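Local coordinates for protein cobalamin biosynthesis precorrin-6Y methylase (CbiE) (Archaeoglobus fulgidus, PDB 2BB3) that probably transfers a methyl group from S-adenosyl-L-methionine to a corrin precursor during cobalamin (vitamin B12) biosynthesis, at residues A[133-145]-A[157-171]. Sequence-based numbering, arbitrary orientation. Where two conformers were deposited one is given.
Sequences LKVDLSEVAVVDC and LLKYRHLLILADSHF. With SAH (S-adenosyl-L-homocysteine), chain C.
Strands 140-144 and 162-167 lie side by side as a parallel pair in this tetrapyrrole methylase, with 140-144 outermost in the mixed sheet of this chain, linked by a crossover that ends in the short, weakly bonded helical turn 157-160. His162 N starts the pairing on Glu139 O, Ala141 N answers on His162 O (3.0 Å), and the alternation runs through Leu164 to Leu166 N on Val143 O, a nearly straight bond (172°). Beta-branched and small residues suit this pairing: Val143 CG2 and the Ala141 methyl both pack on Leu163 CD2, the latter at 3.9 Å, while Leu157 CD1 closes over them from that turn. On the other face Val140 CG2 rests on Leu164 CB, and helix 125-133 covers Leu164. Arg161 bends at chi2 (-68°), which folds the guanidinium back over the 3-10 turn. Ser138 O sits above one guanidinium face, 3.1 Å from CZ, whereas NH1, with its partner in the guanidinium plane, donates to Val140 O (2.8 Å). Val142 O accepts a hydrogen bond from Arg161 NH2 of the second subunit, so an alanine at Arg161 would probably leave Val140 O without its NH1 donor and, with both subunits changed, Val142 O without its partner. His162 CD2 lies 4.1 Å from Val135 CG1; NE2 shares a water with Glu139 OE1, which also pairs with Arg109 of the second subunit, and ND1 meets Arg215 N. At the far end Ala167 O faces the ribose hydroxyls, O2' at 2.7 Å. Backbone pairing thus carries the strand to the bound S-adenosyl-L-homocysteine, while Arg161 pins the start of its own strand pair and its counterpart in the second subunit grips Val142 O.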
ATOM      1  N   LEU A 133     -12.593   5.335  -1.473  1.00 35.36           N
ATOM      2  CA  LEU A 133     -13.702   4.405  -1.258  1.00 34.14           C
ATOM      3  C   LEU A 133     -13.958   4.026   0.189  1.00 34.76           C
ATOM      4  O   LEU A 133     -15.008   3.465   0.495  1.00 32.27           O
ATOM      5  CB  LEU A 133     -13.445   3.099  -2.021  1.00 33.77           C
ATOM      6  CG  LEU A 133     -13.308   3.124  -3.543  1.00 32.61           C
ATOM      7  CD1 LEU A 133     -12.683   1.836  -4.005  1.00 33.81           C
ATOM      8  CD2 LEU A 133     -14.688   3.306  -4.167  1.00 34.04           C
ATOM      9  N   LYS A 134     -13.008   4.323   1.074  1.00 35.74           N
ATOM     10  CA  LYS A 134     -13.135   3.950   2.491  1.00 36.87           C
ATOM     11  C   LYS A 134     -13.170   2.419   2.590  1.00 35.72           C
ATOM     12  O   LYS A 134     -13.925   1.858   3.382  1.00 39.84           O
ATOM     13  CB  LYS A 134     -14.428   4.521   3.116  1.00 38.93           C
ATOM     14  CG  LYS A 134     -14.607   6.023   2.983  1.00 42.30           C
ATOM     15  CD  LYS A 134     -13.455   6.787   3.631  1.00 44.22           C
ATOM     16  CE  LYS A 134     -13.667   8.280   3.533  1.00 48.30           C
ATOM     17  NZ  LYS A 134     -14.949   8.703   4.150  1.00 47.92           N
ATOM     18  N   VAL A 135     -12.360   1.747   1.777  1.00 33.89           N
ATOM     19  CA  VAL A 135     -12.310   0.288   1.778  1.00 30.64           C
ATOM     20  C   VAL A 135     -10.942  -0.206   2.240  1.00 29.90           C
ATOM     21  O   VAL A 135      -9.918   0.363   1.868  1.00 30.03           O
ATOM     22  CB  VAL A 135     -12.618  -0.278   0.360  1.00 29.12           C
ATOM     23  CG1 VAL A 135     -12.388  -1.785   0.334  1.00 24.89           C
ATOM     24  CG2 VAL A 135     -14.089   0.032  -0.006  1.00 32.08           C
ATOM     25  N   ASP A 136     -10.922  -1.253   3.059  0.51 28.23           N
ATOM     26  CA  ASP A 136      -9.660  -1.788   3.571  0.54 29.47           C
ATOM     27  C   ASP A 136      -8.997  -2.709   2.549  0.51 28.92           C
ATOM     28  O   ASP A 136      -9.680  -3.396   1.785  0.59 29.36           O
ATOM     29  CB  ASP A 136      -9.898  -2.557   4.890  0.50 25.96           C
ATOM     30  CG  ASP A 136      -8.647  -2.663   5.742  0.48 25.70           C
ATOM     31  OD1 ASP A 136      -7.859  -3.628   5.575  0.74 23.76           O
ATOM     32  OD2 ASP A 136      -8.444  -1.771   6.592  0.66 24.72           O
ATOM     33  N   LEU A 137      -7.663  -2.702   2.537  1.00 27.03           N
ATOM     34  CA  LEU A 137      -6.864  -3.530   1.626  1.00 30.57           C
ATOM     35  C   LEU A 137      -7.155  -5.009   1.929  1.00 29.85           C
ATOM     36  O   LEU A 137      -7.090  -5.864   1.032  1.00 31.37           O
ATOM     37  CB  LEU A 137      -5.353  -3.264   1.831  1.00 27.61           C
ATOM     38  CG  LEU A 137      -4.316  -3.291   0.682  1.00 33.45           C
ATOM     39  CD1 LEU A 137      -2.905  -3.580   1.253  1.00 26.09           C
ATOM     40  CD2 LEU A 137      -4.668  -4.293  -0.392  1.00 24.56           C
ATOM     41  N   SER A 138      -7.460  -5.328   3.187  1.00 26.89           N
ATOM     42  CA  SER A 138      -7.719  -6.736   3.530  1.00 31.66           C
ATOM     43  C   SER A 138      -9.104  -7.206   3.087  1.00 31.54           C
ATOM     44  O   SER A 138      -9.491  -8.349   3.322  1.00 31.57           O
ATOM     45  CB  SER A 138      -7.552  -6.967   5.032  1.00 28.11           C
ATOM     46  OG  SER A 138      -8.513  -6.212   5.729  1.00 33.63           O
ATOM     47  N   GLU A 139      -9.828  -6.323   2.411  1.00 32.25           N
ATOM     48  CA  GLU A 139     -11.170  -6.626   1.922  1.00 32.66           C
ATOM     49  C   GLU A 139     -11.187  -6.794   0.421  1.00 33.50           C
ATOM     50  O   GLU A 139     -12.238  -7.063  -0.148  1.00 33.28           O
ATOM     51  CB  GLU A 139     -12.132  -5.490   2.305  1.00 32.69           C
ATOM     52  CG  GLU A 139     -12.672  -5.584   3.707  1.00 35.75           C
ATOM     53  CD  GLU A 139     -13.178  -4.245   4.248  1.00 44.67           C
ATOM     54  OE1 GLU A 139     -13.399  -3.286   3.459  1.00 40.05           O
ATOM     55  OE2 GLU A 139     -13.355  -4.160   5.484  1.00 49.08           O
ATOM     56  N   VAL A 140     -10.036  -6.640  -0.223  1.00 31.87           N
ATOM     57  CA  VAL A 140      -9.994  -6.742  -1.669  1.00 30.83           C
ATOM     58  C   VAL A 140      -8.860  -7.625  -2.186  1.00 29.90           C
ATOM     59  O   VAL A 140      -8.060  -8.140  -1.422  1.00 29.34           O
ATOM     60  CB  VAL A 140      -9.818  -5.294  -2.312  1.00 30.33           C
ATOM     61  CG1 VAL A 140     -10.627  -4.293  -1.542  1.00 26.46           C
ATOM     62  CG2 VAL A 140      -8.354  -4.875  -2.330  1.00 29.84           C
ATOM     63  N   ALA A 141      -8.860  -7.821  -3.504  1.00 27.94           N
ATOM     64  CA  ALA A 141      -7.825  -8.564  -4.200  1.00 27.02           C
ATOM     65  C   ALA A 141      -7.400  -7.589  -5.296  1.00 28.01           C
ATOM     66  O   ALA A 141      -8.215  -7.163  -6.121  1.00 26.02           O
ATOM     67  CB  ALA A 141      -8.365  -9.849  -4.809  1.00 27.44           C
ATOM     68  N   VAL A 142      -6.135  -7.203  -5.273  1.00 28.13           N
ATOM     69  CA  VAL A 142      -5.599  -6.297  -6.271  1.00 30.57           C
ATOM     70  C   VAL A 142      -5.259  -7.137  -7.492  1.00 32.55           C
ATOM     71  O   VAL A 142      -4.552  -8.136  -7.374  1.00 31.73           O
ATOM     72  CB  VAL A 142      -4.316  -5.586  -5.736  1.00 27.90           C
ATOM     73  CG1 VAL A 142      -3.608  -4.840  -6.863  1.00 23.27           C
ATOM     74  CG2 VAL A 142      -4.686  -4.620  -4.605  1.00 26.99           C
ATOM     75  N   VAL A 143      -5.762  -6.730  -8.658  1.00 35.59           N
ATOM     76  CA  VAL A 143      -5.525  -7.445  -9.910  1.00 37.21           C
ATOM     77  C   VAL A 143      -4.766  -6.571 -10.907  1.00 39.10           C
ATOM     78  O   VAL A 143      -5.096  -5.409 -11.098  1.00 40.41           O
ATOM     79  CB  VAL A 143      -6.859  -7.881 -10.536  1.00 36.61           C
ATOM     80  CG1 VAL A 143      -6.626  -8.495 -11.915  1.00 33.19           C
ATOM     81  CG2 VAL A 143      -7.569  -8.874  -9.604  1.00 35.47           C
ATOM     82  N   ASP A 144      -3.747  -7.139 -11.542  1.00 42.40           N
ATOM     83  CA  ASP A 144      -2.964  -6.385 -12.510  1.00 46.52           C
ATOM     84  C   ASP A 144      -3.585  -6.581 -13.889  1.00 48.10           C
ATOM     85  O   ASP A 144      -3.304  -7.563 -14.568  1.00 47.14           O
ATOM     86  CB  ASP A 144      -1.501  -6.835 -12.498  1.00 46.74           C
ATOM     87  CG  ASP A 144      -0.627  -5.984 -13.404  1.00 48.80           C
ATOM     88  OD1 ASP A 144      -1.191  -5.163 -14.148  1.00 50.88           O
ATOM     89  OD2 ASP A 144       0.610  -6.139 -13.382  1.00 47.43           O
ATOM     90  N   CYS A 145      -4.439  -5.620 -14.253  1.00 51.11           N
ATOM     91  CA  CYS A 145      -5.222  -5.559 -15.496  1.00 54.01           C
ATOM     92  C   CYS A 145      -6.269  -6.659 -15.687  1.00 53.19           C
ATOM     93  O   CYS A 145      -6.038  -7.825 -15.388  1.00 52.77           O
ATOM     94  CB  CYS A 145      -4.315  -5.481 -16.723  1.00 57.76           C
ATOM     95  SG  CYS A 145      -4.816  -4.127 -17.850  1.00 66.13           S
ATOM     96  N   LEU A 157     -12.247 -15.074  -7.000  1.00 67.61           N
ATOM     97  CA  LEU A 157     -11.907 -13.973  -6.116  1.00 62.28           C
ATOM     98  C   LEU A 157     -13.150 -13.232  -5.634  1.00 59.79           C
ATOM     99  O   LEU A 157     -13.281 -12.966  -4.444  1.00 59.23           O
ATOM    100  CB  LEU A 157     -10.940 -13.014  -6.819  1.00 58.76           C
ATOM    101  CG  LEU A 157      -9.602 -13.656  -7.188  1.00 57.45           C
ATOM    102  CD1 LEU A 157      -8.756 -12.705  -8.008  1.00 56.15           C
ATOM    103  CD2 LEU A 157      -8.875 -14.056  -5.928  1.00 55.81           C
ATOM    104  N   LEU A 158     -14.070 -12.929  -6.549  1.00 58.49           N
ATOM    105  CA  LEU A 158     -15.288 -12.211  -6.190  1.00 58.19           C
ATOM    106  C   LEU A 158     -16.146 -12.957  -5.184  1.00 59.15           C
ATOM    107  O   LEU A 158     -17.109 -12.409  -4.645  1.00 57.18           O
ATOM    108  CB  LEU A 158     -16.105 -11.876  -7.435  1.00 57.46           C
ATOM    109  CG  LEU A 158     -15.662 -10.596  -8.146  1.00 57.52           C
ATOM    110  CD1 LEU A 158     -16.427 -10.448  -9.443  1.00 55.81           C
ATOM    111  CD2 LEU A 158     -15.893  -9.377  -7.242  1.00 53.52           C
ATOM    112  N   LYS A 159     -15.793 -14.209  -4.924  1.00 61.01           N
ATOM    113  CA  LYS A 159     -16.532 -14.981  -3.950  1.00 62.82           C
ATOM    114  C   LYS A 159     -16.103 -14.560  -2.551  1.00 61.01           C
ATOM    115  O   LYS A 159     -16.908 -14.596  -1.622  1.00 59.75           O
ATOM    116  CB  LYS A 159     -16.289 -16.478  -4.154  1.00 68.82           C
ATOM    117  CG  LYS A 159     -17.122 -17.101  -5.273  1.00 73.66           C
ATOM    118  CD  LYS A 159     -16.591 -18.482  -5.680  1.00 79.27           C
ATOM    119  CE  LYS A 159     -16.582 -19.467  -4.512  1.00 84.18           C
ATOM    120  NZ  LYS A 159     -15.887 -20.737  -4.865  1.00 89.36           N
ATOM    121  N   TYR A 160     -14.852 -14.130  -2.397  1.00 57.86           N
ATOM    122  CA  TYR A 160     -14.381 -13.728  -1.074  1.00 56.05           C
ATOM    123  C   TYR A 160     -13.804 -12.319  -0.970  1.00 51.98           C
ATOM    124  O   TYR A 160     -13.441 -11.885   0.124  1.00 50.56           O
ATOM    125  CB  TYR A 160     -13.327 -14.724  -0.576  1.00 58.09           C
ATOM    126  CG  TYR A 160     -13.451 -16.095  -1.192  1.00 61.64           C
ATOM    127  CD1 TYR A 160     -12.871 -16.377  -2.430  1.00 62.01           C
ATOM    128  CD2 TYR A 160     -14.166 -17.108  -0.549  1.00 61.47           C
ATOM    129  CE1 TYR A 160     -13.003 -17.636  -3.014  1.00 64.11           C
ATOM    130  CE2 TYR A 160     -14.300 -18.369  -1.121  1.00 62.09           C
ATOM    131  CZ  TYR A 160     -13.720 -18.625  -2.350  1.00 63.69           C
ATOM    132  OH  TYR A 160     -13.867 -19.865  -2.929  1.00 66.44           O
ATOM    133  N   ARG A 161     -13.742 -11.599  -2.085  1.00 47.44           N
ATOM    134  CA  ARG A 161     -13.149 -10.269  -2.078  1.00 42.02           C
ATOM    135  C   ARG A 161     -13.697  -9.349  -3.138  1.00 40.34           C
ATOM    136  O   ARG A 161     -14.187  -9.799  -4.175  1.00 37.21           O
ATOM    137  CB  ARG A 161     -11.632 -10.364  -2.350  1.00 41.59           C
ATOM    138  CG  ARG A 161     -10.821 -11.085  -1.305  1.00 38.60           C
ATOM    139  CD  ARG A 161     -10.829 -10.272  -0.054  1.00 40.16           C
ATOM    140  NE  ARG A 161     -10.182 -10.950   1.058  1.00 37.74           N
ATOM    141  CZ  ARG A 161      -8.937 -10.723   1.443  1.00 39.61           C
ATOM    142  NH1 ARG A 161      -8.190  -9.829   0.791  1.00 34.89           N
ATOM    143  NH2 ARG A 161      -8.463 -11.369   2.502  1.00 36.22           N
ATOM    144  N   HIS A 162     -13.609  -8.053  -2.877  1.00 36.75           N
ATOM    145  CA  HIS A 162     -13.975  -7.083  -3.889  1.00 36.47           C
ATOM    146  C   HIS A 162     -12.735  -7.146  -4.774  1.00 35.02           C
ATOM    147  O   HIS A 162     -11.688  -7.612  -4.339  1.00 32.63           O
ATOM    148  CB  HIS A 162     -14.014  -5.650  -3.339  1.00 36.98           C
ATOM    149  CG  HIS A 162     -14.915  -5.463  -2.167  1.00 39.66           C
ATOM    150  ND1 HIS A 162     -16.244  -5.808  -2.186  1.00 37.70           N
ATOM    151  CD2 HIS A 162     -14.696  -4.866  -0.963  1.00 37.82           C
ATOM    152  CE1 HIS A 162     -16.815  -5.430  -1.054  1.00 39.61           C
ATOM    153  NE2 HIS A 162     -15.890  -4.855  -0.301  1.00 40.49           N
ATOM    154  N   LEU A 163     -12.842  -6.676  -6.002  1.00 36.20           N
ATOM    155  CA  LEU A 163     -11.679  -6.636  -6.866  1.00 35.21           C
ATOM    156  C   LEU A 163     -11.289  -5.178  -7.056  1.00 35.52           C
ATOM    157  O   LEU A 163     -12.143  -4.301  -7.167  1.00 32.75           O
ATOM    158  CB  LEU A 163     -11.975  -7.260  -8.234  1.00 35.58           C
ATOM    159  CG  LEU A 163     -12.182  -8.777  -8.286  1.00 37.97           C
ATOM    160  CD1 LEU A 163     -12.300  -9.208  -9.749  1.00 36.15           C
ATOM    161  CD2 LEU A 163     -11.010  -9.499  -7.619  1.00 36.82           C
ATOM    162  N   LEU A 164      -9.986  -4.930  -7.055  1.00 35.62           N
ATOM    163  CA  LEU A 164      -9.456  -3.599  -7.305  1.00 34.05           C
ATOM    164  C   LEU A 164      -8.528  -3.906  -8.486  1.00 32.48           C
ATOM    165  O   LEU A 164      -7.440  -4.453  -8.315  1.00 30.55           O
ATOM    166  CB  LEU A 164      -8.676  -3.076  -6.094  1.00 33.45           C
ATOM    167  CG  LEU A 164      -8.646  -1.543  -5.999  1.00 38.73           C
ATOM    168  CD1 LEU A 164     -10.067  -1.017  -5.830  1.00 36.66           C
ATOM    169  CD2 LEU A 164      -7.783  -1.090  -4.836  1.00 36.32           C
ATOM    170  N   ILE A 165      -8.977  -3.571  -9.689  1.00 33.72           N
ATOM    171  CA  ILE A 165      -8.219  -3.866 -10.896  1.00 33.71           C
ATOM    172  C   ILE A 165      -7.435  -2.675 -11.420  1.00 34.47           C
ATOM    173  O   ILE A 165      -7.990  -1.609 -11.624  1.00 36.04           O
ATOM    174  CB  ILE A 165      -9.177  -4.339 -12.023  1.00 32.20           C
ATOM    175  CG1 ILE A 165     -10.037  -5.502 -11.525  1.00 29.58           C
ATOM    176  CG2 ILE A 165      -8.383  -4.751 -13.257  1.00 28.87           C
ATOM    177  CD1 ILE A 165     -11.271  -5.767 -12.411  1.00 27.04           C
ATOM    178  N   LEU A 166      -6.138  -2.850 -11.616  1.00 35.32           N
ATOM    179  CA  LEU A 166      -5.343  -1.771 -12.182  1.00 36.10           C
ATOM    180  C   LEU A 166      -5.508  -1.955 -13.683  1.00 35.18           C
ATOM    181  O   LEU A 166      -4.970  -2.901 -14.257  1.00 32.07           O
ATOM    182  CB  LEU A 166      -3.874  -1.885 -11.766  1.00 37.25           C
ATOM    183  CG  LEU A 166      -3.625  -1.838 -10.251  1.00 39.08           C
ATOM    184  CD1 LEU A 166      -2.282  -1.244  -9.977  1.00 42.05           C
ATOM    185  CD2 LEU A 166      -4.664  -0.991  -9.573  1.00 41.88           C
ATOM    186  N   ALA A 167      -6.268  -1.069 -14.319  1.00 32.24           N
ATOM    187  CA  ALA A 167      -6.503  -1.218 -15.740  1.00 32.90           C
ATOM    188  C   ALA A 167      -6.070  -0.033 -16.581  1.00 32.78           C
ATOM    189  O   ALA A 167      -5.724   1.031 -16.075  1.00 31.98           O
ATOM    190  CB  ALA A 167      -7.998  -1.489 -15.979  1.00 29.29           C
ATOM    191  N   ASP A 168      -6.053  -0.251 -17.886  1.00 36.78           N
ATOM    192  CA  ASP A 168      -5.739   0.815 -18.815  1.00 38.22           C
ATOM    193  C   ASP A 168      -6.946   0.802 -19.733  1.00 36.93           C
ATOM    194  O   ASP A 168      -7.816  -0.030 -19.540  1.00 36.43           O
ATOM    195  CB  ASP A 168      -4.424   0.578 -19.569  1.00 37.88           C
ATOM    196  CG  ASP A 168      -4.424  -0.686 -20.385  1.00 40.27           C
ATOM    197  OD1 ASP A 168      -5.512  -1.201 -20.713  1.00 42.21           O
ATOM    198  OD2 ASP A 168      -3.314  -1.150 -20.725  1.00 45.15           O
ATOM    199  N   SER A 169      -6.993   1.700 -20.714  1.00 38.08           N
ATOM    200  CA  SER A 169      -8.134   1.831 -21.610  1.00 40.31           C
ATOM    201  C   SER A 169      -8.505   0.596 -22.421  1.00 42.86           C
ATOM    202  O   SER A 169      -9.591   0.534 -23.000  1.00 44.05           O
ATOM    203  CB  SER A 169      -7.921   3.027 -22.560  1.00 42.16           C
ATOM    204  OG  SER A 169      -6.775   2.857 -23.392  1.00 44.87           O
ATOM    205  N   HIS A 170      -7.623  -0.393 -22.462  1.00 44.35           N
ATOM    206  CA  HIS A 170      -7.904  -1.601 -23.232  1.00 47.14           C
ATOM    207  C   HIS A 170      -8.460  -2.755 -22.396  1.00 46.67           C
ATOM    208  O   HIS A 170      -8.591  -3.867 -22.896  1.00 47.31           O
ATOM    209  CB  HIS A 170      -6.643  -2.074 -23.969  1.00 48.57           C
ATOM    210  CG  HIS A 170      -5.892  -0.971 -24.650  1.00 52.04           C
ATOM    211  ND1 HIS A 170      -4.764  -0.398 -24.104  1.00 53.20           N
ATOM    212  CD2 HIS A 170      -6.137  -0.311 -25.803  1.00 53.05           C
ATOM    213  CE1 HIS A 170      -4.345   0.576 -24.896  1.00 53.87           C
ATOM    214  NE2 HIS A 170      -5.156   0.650 -25.933  1.00 54.49           N
ATOM    215  N   PHE A 171      -8.781  -2.511 -21.129  1.00 46.04           N
ATOM    216  CA  PHE A 171      -9.317  -3.588 -20.300  1.00 45.40           C
ATOM    217  C   PHE A 171     -10.650  -4.041 -20.888  1.00 47.76           C
ATOM    218  O   PHE A 171     -11.546  -3.220 -21.117  1.00 47.25           O
ATOM    219  CB  PHE A 171      -9.540  -3.137 -18.857  1.00 44.26           C
ATOM    220  CG  PHE A 171     -10.101  -4.224 -17.965  1.00 43.53           C
ATOM    221  CD1 PHE A 171      -9.260  -5.121 -17.312  1.00 41.85           C
ATOM    222  CD2 PHE A 171     -11.481  -4.373 -17.818  1.00 39.42           C
ATOM    223  CE1 PHE A 171      -9.781  -6.150 -16.519  1.00 43.65           C
ATOM    224  CE2 PHE A 171     -12.011  -5.389 -17.036  1.00 41.83           C
ATOM    225  CZ  PHE A 171     -11.164  -6.284 -16.384  1.00 44.22           C
TER
HETATM  226  N   SAH C 201       3.352   1.341  -9.378  1.00 34.82           N
HETATM  227  CA  SAH C 201       2.108   1.965  -9.593  1.00 35.15           C
HETATM  228  CB  SAH C 201       1.265   1.205 -10.615  1.00 36.69           C
HETATM  229  CG  SAH C 201       1.729   0.917 -12.036  1.00 37.97           C
HETATM  230  SD  SAH C 201       0.833  -0.254 -13.019  1.00 40.17           S
HETATM  231  C   SAH C 201       1.467   2.170  -8.269  1.00 36.43           C
HETATM  232  O   SAH C 201       0.546   2.877  -8.373  1.00 37.81           O
HETATM  233  OXT SAH C 201       1.863   1.628  -7.273  1.00 38.62           O
HETATM  234  C5' SAH C 201      -0.012   1.108 -13.770  1.00 41.59           C
HETATM  235  C4' SAH C 201      -1.500   1.174 -13.480  1.00 40.98           C
HETATM  236  O4' SAH C 201      -1.811   1.733 -12.265  1.00 38.14           O
HETATM  237  C3' SAH C 201      -2.360   1.836 -14.513  1.00 39.84           C
HETATM  238  O3' SAH C 201      -2.660   1.049 -15.586  1.00 39.85           O
HETATM  239  C2' SAH C 201      -3.551   2.170 -13.691  1.00 39.34           C
HETATM  240  O2' SAH C 201      -4.471   1.167 -13.679  1.00 38.44           O
HETATM  241  C1' SAH C 201      -3.017   2.347 -12.315  1.00 38.14           C
HETATM  242  N9  SAH C 201      -2.789   3.744 -12.031  1.00 39.17           N
HETATM  243  C8  SAH C 201      -1.622   4.302 -11.918  1.00 35.42           C
HETATM  244  N7  SAH C 201      -1.719   5.546 -11.605  1.00 38.20           N
HETATM  245  C5  SAH C 201      -2.963   5.816 -11.506  1.00 36.02           C
HETATM  246  C6  SAH C 201      -3.612   6.964 -11.193  1.00 36.43           C
HETATM  247  N6  SAH C 201      -3.015   8.074 -10.949  1.00 31.50           N
HETATM  248  N1  SAH C 201      -4.928   6.940 -11.147  1.00 38.33           N
HETATM  249  C2  SAH C 201      -5.592   5.812 -11.413  1.00 37.26           C
HETATM  250  N3  SAH C 201      -4.939   4.711 -11.704  1.00 37.45           N
HETATM  251  C4  SAH C 201      -3.647   4.701 -11.766  1.00 35.91           C
HETATM  252  O   HOH W   1     -15.727  -3.332   2.311  1.00 33.86           O